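Local coordinates for 11R-lipoxygenase (Gersemia fruticosa, PDB 3VF1), which probably adds molecular oxygen to polyunsaturated fatty acids, as a calcium-regulated lipoxygenase with one non-heme iron per subunit, at residues A[278-283]-A[348-353]. Numbering follows the deposited sequence.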
ATOM      1  N   GLU A 278     -14.421 -31.995   0.764  1.00 39.68           N
ATOM      2  CA  GLU A 278     -14.804 -33.265   0.154  1.00 44.16           C
ATOM      3  C   GLU A 278     -14.068 -33.506  -1.165  1.00 39.88           C
ATOM      4  O   GLU A 278     -13.870 -34.651  -1.571  1.00 39.28           O
ATOM      5  CB  GLU A 278     -16.314 -33.313  -0.073  1.00 54.70           C
ATOM      6  CG  GLU A 278     -16.839 -32.251  -1.028  1.00 66.01           C
ATOM      7  CD  GLU A 278     -18.354 -32.251  -1.117  1.00 83.09           C
ATOM      8  OE1 GLU A 278     -18.907 -31.443  -1.893  1.00 96.82           O
ATOM      9  OE2 GLU A 278     -18.991 -33.061  -0.407  1.00 79.82           O
ATOM     10  N   ASN A 279     -13.660 -32.426  -1.824  1.00 35.87           N
ATOM     11  CA  ASN A 279     -12.971 -32.526  -3.106  1.00 35.23           C
ATOM     12  C   ASN A 279     -11.449 -32.596  -2.965  1.00 35.67           C
ATOM     13  O   ASN A 279     -10.720 -32.405  -3.938  1.00 32.51           O
ATOM     14  CB  ASN A 279     -13.348 -31.345  -4.005  1.00 36.81           C
ATOM     15  CG  ASN A 279     -13.026 -30.004  -3.375  1.00 35.35           C
ATOM     16  OD1 ASN A 279     -13.285 -29.785  -2.192  1.00 37.65           O
ATOM     17  ND2 ASN A 279     -12.452 -29.101  -4.162  1.00 36.18           N
ATOM     18  N   PHE A 280     -10.975 -32.871  -1.752  1.00 34.66           N
ATOM     19  CA  PHE A 280      -9.545 -32.985  -1.492  1.00 28.73           C
ATOM     20  C   PHE A 280      -9.301 -34.244  -0.664  1.00 29.47           C
ATOM     21  O   PHE A 280      -8.927 -34.162   0.505  1.00 28.56           O
ATOM     22  CB  PHE A 280      -9.053 -31.748  -0.737  1.00 28.74           C
ATOM     23  CG  PHE A 280      -7.553 -31.591  -0.711  1.00 27.32           C
ATOM     24  CD1 PHE A 280      -6.734 -32.310  -1.565  1.00 28.27           C
ATOM     25  CD2 PHE A 280      -6.961 -30.713   0.185  1.00 26.84           C
ATOM     26  CE1 PHE A 280      -5.359 -32.151  -1.528  1.00 29.53           C
ATOM     27  CE2 PHE A 280      -5.591 -30.554   0.225  1.00 26.71           C
ATOM     28  CZ  PHE A 280      -4.790 -31.273  -0.633  1.00 25.20           C
ATOM     29  N   PRO A 281      -9.520 -35.418  -1.274  1.00 32.53           N
ATOM     30  CA  PRO A 281      -9.515 -36.708  -0.575  1.00 34.97           C
ATOM     31  C   PRO A 281      -8.120 -37.202  -0.189  1.00 33.80           C
ATOM     32  O   PRO A 281      -7.658 -38.213  -0.717  1.00 37.73           O
ATOM     33  CB  PRO A 281     -10.150 -37.650  -1.601  1.00 35.26           C
ATOM     34  CG  PRO A 281      -9.758 -37.073  -2.915  1.00 32.54           C
ATOM     35  CD  PRO A 281      -9.755 -35.579  -2.720  1.00 35.30           C
ATOM     36  N   VAL A 282      -7.466 -36.497   0.728  1.00 31.08           N
ATOM     37  CA  VAL A 282      -6.164 -36.919   1.231  1.00 30.46           C
ATOM     38  C   VAL A 282      -6.338 -38.041   2.245  1.00 32.10           C
ATOM     39  O   VAL A 282      -7.009 -37.871   3.260  1.00 37.07           O
ATOM     40  CB  VAL A 282      -5.412 -35.754   1.902  1.00 30.37           C
ATOM     41  CG1 VAL A 282      -4.128 -36.251   2.554  1.00 30.85           C
ATOM     42  CG2 VAL A 282      -5.111 -34.658   0.889  1.00 30.37           C
ATOM     43  N   LYS A 283      -5.728 -39.187   1.966  1.00 33.40           N
ATOM     44  CA  LYS A 283      -5.829 -40.341   2.851  1.00 36.66           C
ATOM     45  C   LYS A 283      -4.589 -40.464   3.727  1.00 35.57           C
ATOM     46  O   LYS A 283      -3.489 -40.088   3.324  1.00 35.28           O
ATOM     47  CB  LYS A 283      -6.037 -41.624   2.039  1.00 39.10           C
ATOM     48  CG  LYS A 283      -7.248 -41.577   1.119  1.00 37.74           C
ATOM     49  CD  LYS A 283      -8.505 -41.190   1.882  1.00 39.28           C
ATOM     50  CE  LYS A 283      -9.705 -41.057   0.962  1.00 47.02           C
ATOM     51  NZ  LYS A 283     -10.911 -40.586   1.702  1.00 51.00           N
ATOM     52  N   ALA A 348       0.932 -32.517   1.130  1.00 28.41           N
ATOM     53  CA  ALA A 348       0.054 -32.987   0.063  1.00 24.13           C
ATOM     54  C   ALA A 348      -0.389 -31.835  -0.828  1.00 25.65           C
ATOM     55  O   ALA A 348      -0.569 -30.715  -0.358  1.00 27.19           O
ATOM     56  CB  ALA A 348      -1.156 -33.696   0.650  1.00 24.61           C
ATOM     57  N   ILE A 349      -0.565 -32.119  -2.116  1.00 25.97           N
ATOM     58  CA  ILE A 349      -0.984 -31.107  -3.079  1.00 22.84           C
ATOM     59  C   ILE A 349      -1.886 -31.701  -4.156  1.00 28.15           C
ATOM     60  O   ILE A 349      -1.629 -32.788  -4.667  1.00 28.09           O
ATOM     61  CB  ILE A 349       0.223 -30.449  -3.772  1.00 24.89           C
ATOM     62  CG1 ILE A 349       1.063 -29.666  -2.761  1.00 27.88           C
ATOM     63  CG2 ILE A 349      -0.243 -29.527  -4.893  1.00 23.10           C
ATOM     64  CD1 ILE A 349       2.359 -29.123  -3.337  1.00 27.35           C
ATOM     65  N   GLN A 350      -2.944 -30.974  -4.495  1.00 28.48           N
ATOM     66  CA  GLN A 350      -3.826 -31.346  -5.593  1.00 27.42           C
ATOM     67  C   GLN A 350      -3.953 -30.146  -6.522  1.00 26.48           C
ATOM     68  O   GLN A 350      -4.364 -29.073  -6.094  1.00 29.41           O
ATOM     69  CB  GLN A 350      -5.195 -31.761  -5.053  1.00 30.38           C
ATOM     70  CG  GLN A 350      -6.155 -32.291  -6.103  1.00 27.60           C
ATOM     71  CD  GLN A 350      -7.478 -32.733  -5.506  1.00 31.86           C
ATOM     72  OE1 GLN A 350      -7.567 -33.785  -4.873  1.00 34.33           O
ATOM     73  NE2 GLN A 350      -8.516 -31.925  -5.699  1.00 29.68           N
ATOM     74  N   LEU A 351      -3.596 -30.323  -7.790  1.00 28.22           N
ATOM     75  CA  LEU A 351      -3.463 -29.194  -8.710  1.00 28.97           C
ATOM     76  C   LEU A 351      -4.801 -28.565  -9.101  1.00 29.39           C
ATOM     77  O   LEU A 351      -4.900 -27.346  -9.229  1.00 30.41           O
ATOM     78  CB  LEU A 351      -2.691 -29.613  -9.964  1.00 27.83           C
ATOM     79  CG  LEU A 351      -1.262 -30.108  -9.725  1.00 29.60           C
ATOM     80  CD1 LEU A 351      -0.591 -30.459 -11.046  1.00 32.73           C
ATOM     81  CD2 LEU A 351      -0.442 -29.072  -8.968  1.00 28.76           C
ATOM     82  N   TYR A 352      -5.827 -29.390  -9.288  1.00 27.41           N
ATOM     83  CA  TYR A 352      -7.147 -28.883  -9.656  1.00 29.43           C
ATOM     84  C   TYR A 352      -8.170 -29.204  -8.571  1.00 30.39           C
ATOM     85  O   TYR A 352      -7.998 -30.153  -7.807  1.00 31.13           O
ATOM     86  CB  TYR A 352      -7.601 -29.466 -10.997  1.00 31.09           C
ATOM     87  CG  TYR A 352      -6.779 -29.015 -12.187  1.00 34.09           C
ATOM     88  CD1 TYR A 352      -7.027 -27.794 -12.807  1.00 33.19           C
ATOM     89  CD2 TYR A 352      -5.767 -29.816 -12.702  1.00 32.75           C
ATOM     90  CE1 TYR A 352      -6.282 -27.382 -13.904  1.00 31.21           C
ATOM     91  CE2 TYR A 352      -5.019 -29.413 -13.796  1.00 33.02           C
ATOM     92  CZ  TYR A 352      -5.281 -28.196 -14.391  1.00 37.34           C
ATOM     93  OH  TYR A 352      -4.537 -27.802 -15.480  1.00 39.87           O
ATOM     94  N   GLN A 353      -9.239 -28.416  -8.519  1.00 32.43           N
ATOM     95  CA  GLN A 353     -10.238 -28.532  -7.460  1.00 37.22           C
ATOM     96  C   GLN A 353     -10.909 -29.903  -7.437  1.00 38.64           C
ATOM     97  O   GLN A 353     -11.028 -30.527  -6.382  1.00 36.04           O
ATOM     98  CB  GLN A 353     -11.303 -27.442  -7.617  1.00 36.78           C
ATOM     99  CG  GLN A 353     -10.845 -26.055  -7.193  1.00 34.63           C
ATOM    100  CD  GLN A 353     -10.695 -25.926  -5.690  1.00 35.63           C
ATOM    101  OE1 GLN A 353     -11.646 -26.152  -4.941  1.00 38.07           O
ATOM    102  NE2 GLN A 353      -9.498 -25.565  -5.241  1.00 32.94           N
TER
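The loop between strand 271-272 and helix 284-287, with an inverse gamma turn centred on Pro281 and Asn279 just before it, meets the end of strand 344-350 and the residues that follow it in the lipoxygenase domain, Asn279 and Gln350 supplying the main polar link. The turn is closed by Val282 N bonding to Phe280 O at 2.8 Å. Between the segments, Gln350 NE2 donates to Asn279 O at 2.9 Å, approaching close to the line of the carbonyl bond. Its N-H...O angle is 155°. The same nitrogen also donates to Tyr352 O (2.8 Å), so two backbone carbonyls, one from each segment, fix the rotation of this buried amide. CG of Gln350 stands anti to the backbone N (chi1 -175°), and CD continues the extended course, which carries the amide from the strand to the loop. Asn279 ND2 reaches Gln353 O at 3.0 Å from well above the carbonyl plane, while its bond to Gln353 OE1 is weak and bent. Gln353 NE2 is held elsewhere, by Thr331 O and Asp310 OD1. The apolar part begins with Phe280, whose side chain and that of Gln350 run past one another in opposite senses: CE1 of Phe280 lies 3.6 Å from Gln350 CB. The ring and amide planes are 77° apart. Val282 CG2 packs over one face of the Phe280 ring, nearer its edge than its middle, and also meets Ala348 CB at 4.1 Å. Pro281 CD comes beside Gln350 OE1. Around this contact, Phe280 rests on Leu333 and Leu335 of strand 333-338, Pro281 and Val282 touch Ile361 of strand 361-362, and Ile349, directed away from the loop, packs on helix 369-410.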